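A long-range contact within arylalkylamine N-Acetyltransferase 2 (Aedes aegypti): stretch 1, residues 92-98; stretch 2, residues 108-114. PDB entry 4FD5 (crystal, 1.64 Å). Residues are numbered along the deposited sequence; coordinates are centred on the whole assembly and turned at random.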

ATOM      1  N   LYS A  92     -10.474 -14.839  -8.089  1.00 63.83           N
ATOM      2  CA  LYS A  92      -9.349 -14.036  -8.557  1.00 64.81           C
ATOM      3  C   LYS A  92      -8.089 -14.236  -7.722  1.00 64.91           C
ATOM      4  O   LYS A  92      -7.057 -14.686  -8.226  1.00 64.74           O
ATOM      5  N   SER A  93      -8.181 -13.889  -6.443  1.00 63.41           N
ATOM      6  CA  SER A  93      -7.027 -13.936  -5.557  1.00 60.72           C
ATOM      7  C   SER A  93      -6.591 -15.368  -5.250  1.00 59.93           C
ATOM      8  O   SER A  93      -5.423 -15.715  -5.417  1.00 59.18           O
ATOM      9  N   ARG A  94      -7.534 -16.197  -4.814  1.00 59.73           N
ATOM     10  CA  ARG A  94      -7.205 -17.547  -4.361  1.00 61.51           C
ATOM     11  C   ARG A  94      -6.584 -18.436  -5.444  1.00 62.53           C
ATOM     12  O   ARG A  94      -6.072 -19.516  -5.141  1.00 61.59           O
ATOM     13  N   GLU A  95      -6.639 -17.990  -6.696  1.00 63.54           N
ATOM     14  CA  GLU A  95      -5.985 -18.703  -7.791  1.00 63.18           C
ATOM     15  C   GLU A  95      -4.511 -18.314  -7.822  1.00 61.31           C
ATOM     16  O   GLU A  95      -3.619 -19.171  -7.877  1.00 60.54           O
ATOM     17  N   LYS A  96      -4.265 -17.006  -7.777  1.00 61.29           N
ATOM     18  CA  LYS A  96      -2.907 -16.479  -7.738  1.00 60.05           C
ATOM     19  C   LYS A  96      -2.159 -16.993  -6.508  1.00 56.69           C
ATOM     20  O   LYS A  96      -0.984 -17.348  -6.599  1.00 56.30           O
ATOM     21  N   LEU A  97      -2.840 -17.036  -5.363  1.00 56.45           N
ATOM     22  CA  LEU A  97      -2.247 -17.589  -4.146  1.00 52.90           C
ATOM     23  C   LEU A  97      -1.649 -18.958  -4.467  1.00 53.68           C
ATOM     24  O   LEU A  97      -0.525 -19.266  -4.065  1.00 52.97           O
ATOM     25  N   ASN A  98      -2.395 -19.764  -5.219  1.00 57.28           N
ATOM     26  CA  ASN A  98      -1.919 -21.075  -5.657  1.00 57.98           C
ATOM     27  C   ASN A  98      -0.794 -20.984  -6.690  1.00 56.92           C
ATOM     28  O   ASN A  98       0.054 -21.874  -6.777  1.00 56.74           O
ATOM     29  N   ILE A 108       3.258 -13.295   2.189  1.00 20.23           N
ATOM     30  CA  ILE A 108       2.653 -11.955   2.271  1.00 20.28           C
ATOM     31  C   ILE A 108       1.235 -11.910   1.665  1.00 21.67           C
ATOM     32  O   ILE A 108       0.266 -11.449   2.302  1.00 19.07           O
ATOM     33  N   PHE A 109       1.118 -12.399   0.432  1.00 20.44           N
ATOM     34  CA  PHE A 109      -0.176 -12.442  -0.246  1.00 24.72           C
ATOM     35  C   PHE A 109      -1.222 -13.140   0.630  1.00 24.36           C
ATOM     36  O   PHE A 109      -2.336 -12.649   0.808  1.00 23.42           O
ATOM     37  N   LYS A 110      -0.844 -14.289   1.178  1.00 22.50           N
ATOM     38  CA  LYS A 110      -1.723 -15.080   2.021  1.00 23.38           C
ATOM     39  C   LYS A 110      -2.203 -14.317   3.248  1.00 22.21           C
ATOM     40  O   LYS A 110      -3.398 -14.327   3.551  1.00 23.64           O
ATOM     41  N   LEU A 111      -1.290 -13.651   3.958  1.00 20.72           N
ATOM     42  CA  LEU A 111      -1.726 -12.900   5.136  1.00 19.56           C
ATOM     43  C   LEU A 111      -2.741 -11.823   4.746  1.00 20.40           C
ATOM     44  O   LEU A 111      -3.800 -11.671   5.387  1.00 18.27           O
ATOM     45  N   LEU A 112      -2.430 -11.080   3.688  1.00 19.47           N
ATOM     46  CA  LEU A 112      -3.339  -9.988   3.308  1.00 20.07           C
ATOM     47  C   LEU A 112      -4.707 -10.514   2.839  1.00 22.26           C
ATOM     48  O   LEU A 112      -5.764  -9.972   3.208  1.00 20.95           O
ATOM     49  N   TYR A 113      -4.698 -11.587   2.056  1.00 19.87           N
ATOM     50  CA  TYR A 113      -5.951 -12.235   1.636  1.00 21.84           C
ATOM     51  C   TYR A 113      -6.805 -12.694   2.828  1.00 23.14           C
ATOM     52  O   TYR A 113      -8.008 -12.404   2.931  1.00 21.94           O
ATOM     53  N   GLU A 114      -6.158 -13.401   3.740  1.00 22.30           N
ATOM     54  CA  GLU A 114      -6.828 -13.913   4.922  1.00 24.82           C
ATOM     55  C   GLU A 114      -7.447 -12.806   5.747  1.00 22.36           C
ATOM     56  O   GLU A 114      -8.586 -12.929   6.198  1.00 22.78           O
TER

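How do two helices whose axes come no closer than 10.2 Å still make contact? They run nearly antiparallel, at 157°, and the gap is bridged by two aromatic rings from the second helix and by L97 from the first. F109 and Y113 sit one turn apart, and both direct CA-to-CB toward the first helix. Each has chi1 in t, which carries its ring on across the gap; chi2 values of 102° and 80° turn each ring plane roughly perpendicular to the plane of its own CA, CB and CG.

What does the F109 ring meet? F109 CZ lies 3.5 Å from S93 O and 3.7 Å from S93 CB. S93 O accepts a hydrogen bond from L97 N at 2.9 Å within its own helix; the ring packs beside it. K96, extended with chi1 to chi3 all t, brings its aliphatic CD to 3.9 Å from F109 CE1.

How does L97 reach the contact when its CA-to-CB bond points sideways? With chi1 t and chi2 p (40°), its methyls come nearer the other helix: L97 CD1 lies 3.5 Å from F109 CD2, and L97 CD2 lies near both rings, 4.1 Å from Y113 CD2 and 4.3 Å from F109 CD2. L97 CD1 also touches K110 CB at 3.8 Å.

What else surrounds Y113? The small side chain of S93, chi1 m, places CB 3.7 Å from Y113 CD1, and R94 CB lies 3.9 Å from Y113 OH. The rest of R94 leads away, with chi1 p.

Does any polar bond join the helices? None does; the contact rests on packing. K110, with its first three chi angles t, turns its end away from the first helix, and its NZ forms a salt bridge with E114 OE2 at 3.0 Å.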

ATOM      1  CB  LYS A  92      -9.730 -12.553  -8.553  1.00 65.31           C
ATOM      2  CG  LYS A  92      -8.636 -11.628  -9.068  1.00 64.94           C
ATOM      3  CD  LYS A  92      -8.824 -10.212  -8.553  1.00 65.29           C
ATOM      4  CE  LYS A  92      -8.818 -10.182  -7.029  1.00 63.96           C
ATOM      5  NZ  LYS A  92      -8.786  -8.794  -6.490  1.00 60.83           N
ATOM      6  CB  SER A  93      -7.323 -13.182  -4.259  1.00 56.12           C
ATOM      7  OG  SER A  93      -7.696 -11.841  -4.525  1.00 59.07           O
ATOM      8  CB  ARG A  94      -8.431 -18.235  -3.747  1.00 62.73           C
ATOM      9  CG  ARG A  94      -9.583 -18.460  -4.714  1.00 66.08           C
ATOM     10  CD  ARG A  94     -10.559 -19.483  -4.156  1.00 66.94           C
ATOM     11  NE  ARG A  94     -11.753 -19.623  -4.984  1.00 69.91           N
ATOM     12  CZ  ARG A  94     -12.953 -19.160  -4.648  1.00 70.38           C
ATOM     13  NH1 ARG A  94     -13.123 -18.527  -3.494  1.00 68.22           N
ATOM     14  NH2 ARG A  94     -13.985 -19.334  -5.463  1.00 71.12           N
ATOM     15  CB  GLU A  95      -6.658 -18.366  -9.127  1.00 65.77           C
ATOM     16  CG  GLU A  95      -6.250 -19.259 -10.298  1.00 67.59           C
ATOM     17  CD  GLU A  95      -4.928 -18.851 -10.930  1.00 67.84           C
ATOM     18  OE1 GLU A  95      -4.355 -17.820 -10.515  1.00 65.82           O
ATOM     19  OE2 GLU A  95      -4.463 -19.562 -11.848  1.00 69.23           O
ATOM     20  CB  LYS A  96      -2.918 -14.947  -7.764  1.00 56.69           C
ATOM     21  CG  LYS A  96      -1.531 -14.316  -7.677  1.00 54.46           C
ATOM     22  CD  LYS A  96      -1.574 -12.812  -7.920  1.00 51.12           C
ATOM     23  CE  LYS A  96      -0.254 -12.155  -7.540  1.00 45.23           C
ATOM     24  NZ  LYS A  96       0.905 -12.705  -8.301  1.00 45.02           N
ATOM     25  CB  LEU A  97      -3.285 -17.679  -3.008  1.00 50.56           C
ATOM     26  CG  LEU A  97      -2.811 -17.974  -1.569  1.00 43.78           C
ATOM     27  CD1 LEU A  97      -1.525 -17.218  -1.247  1.00 38.15           C
ATOM     28  CD2 LEU A  97      -3.895 -17.682  -0.500  1.00 29.66           C
ATOM     29  CB  ASN A  98      -3.069 -21.895  -6.253  1.00 59.17           C
ATOM     30  CG  ASN A  98      -4.227 -22.078  -5.288  1.00 61.10           C
ATOM     31  OD1 ASN A  98      -4.030 -22.249  -4.083  1.00 58.05           O
ATOM     32  ND2 ASN A  98      -5.449 -22.049  -5.819  1.00 63.55           N
ATOM     33  CB  ILE A 108       3.548 -10.918   1.575  1.00 21.31           C
ATOM     34  CG1 ILE A 108       4.892 -10.821   2.302  1.00 22.53           C
ATOM     35  CG2 ILE A 108       2.846  -9.554   1.516  1.00 23.08           C
ATOM     36  CD1 ILE A 108       5.948 -10.068   1.520  1.00 22.58           C
ATOM     37  CB  PHE A 109      -0.048 -13.153  -1.602  1.00 26.93           C
ATOM     38  CG  PHE A 109      -1.317 -13.133  -2.429  1.00 31.23           C
ATOM     39  CD1 PHE A 109      -1.455 -12.252  -3.500  1.00 36.59           C
ATOM     40  CD2 PHE A 109      -2.370 -13.986  -2.135  1.00 35.18           C
ATOM     41  CE1 PHE A 109      -2.621 -12.230  -4.261  1.00 40.69           C
ATOM     42  CE2 PHE A 109      -3.538 -13.968  -2.891  1.00 38.76           C
ATOM     43  CZ  PHE A 109      -3.663 -13.089  -3.951  1.00 40.11           C
ATOM     44  CB  LYS A 110      -1.029 -16.380   2.436  1.00 24.70           C
ATOM     45  CG  LYS A 110      -1.903 -17.350   3.204  1.00 27.04           C
ATOM     46  CD  LYS A 110      -1.176 -18.689   3.403  1.00 28.89           C
ATOM     47  CE  LYS A 110      -1.620 -19.391   4.684  1.00 35.43           C
ATOM     48  NZ  LYS A 110      -3.038 -19.854   4.652  1.00 39.14           N
ATOM     49  CB  LEU A 111      -0.543 -12.271   5.857  1.00 19.16           C
ATOM     50  CG  LEU A 111      -0.906 -11.297   6.984  1.00 18.35           C
ATOM     51  CD1 LEU A 111      -1.746 -11.967   8.092  1.00 20.12           C
ATOM     52  CD2 LEU A 111       0.363 -10.680   7.547  1.00 20.10           C
ATOM     53  CB  LEU A 112      -2.690  -9.087   2.259  1.00 20.54           C
ATOM     54  CG  LEU A 112      -1.380  -8.445   2.699  1.00 23.97           C
ATOM     55  CD1 LEU A 112      -0.647  -7.898   1.490  1.00 26.10           C
ATOM     56  CD2 LEU A 112      -1.644  -7.355   3.731  1.00 26.48           C
ATOM     57  CB  TYR A 113      -5.615 -13.416   0.722  1.00 26.85           C
ATOM     58  CG  TYR A 113      -6.802 -14.279   0.377  1.00 28.97           C
ATOM     59  CD1 TYR A 113      -7.699 -13.897  -0.614  1.00 34.55           C
ATOM     60  CD2 TYR A 113      -7.020 -15.482   1.040  1.00 30.79           C
ATOM     61  CE1 TYR A 113      -8.782 -14.683  -0.927  1.00 37.03           C
ATOM     62  CE2 TYR A 113      -8.102 -16.273   0.736  1.00 33.29           C
ATOM     63  CZ  TYR A 113      -8.980 -15.865  -0.248  1.00 38.29           C
ATOM     64  OH  TYR A 113     -10.063 -16.662  -0.549  1.00 43.44           O
ATOM     65  CB  GLU A 114      -5.847 -14.658   5.801  1.00 27.24           C
ATOM     66  CG  GLU A 114      -5.385 -15.955   5.238  1.00 28.30           C
ATOM     67  CD  GLU A 114      -4.447 -16.639   6.201  1.00 32.24           C
ATOM     68  OE1 GLU A 114      -3.616 -15.931   6.824  1.00 28.37           O
ATOM     69  OE2 GLU A 114      -4.560 -17.868   6.354  1.00 36.63           O
TER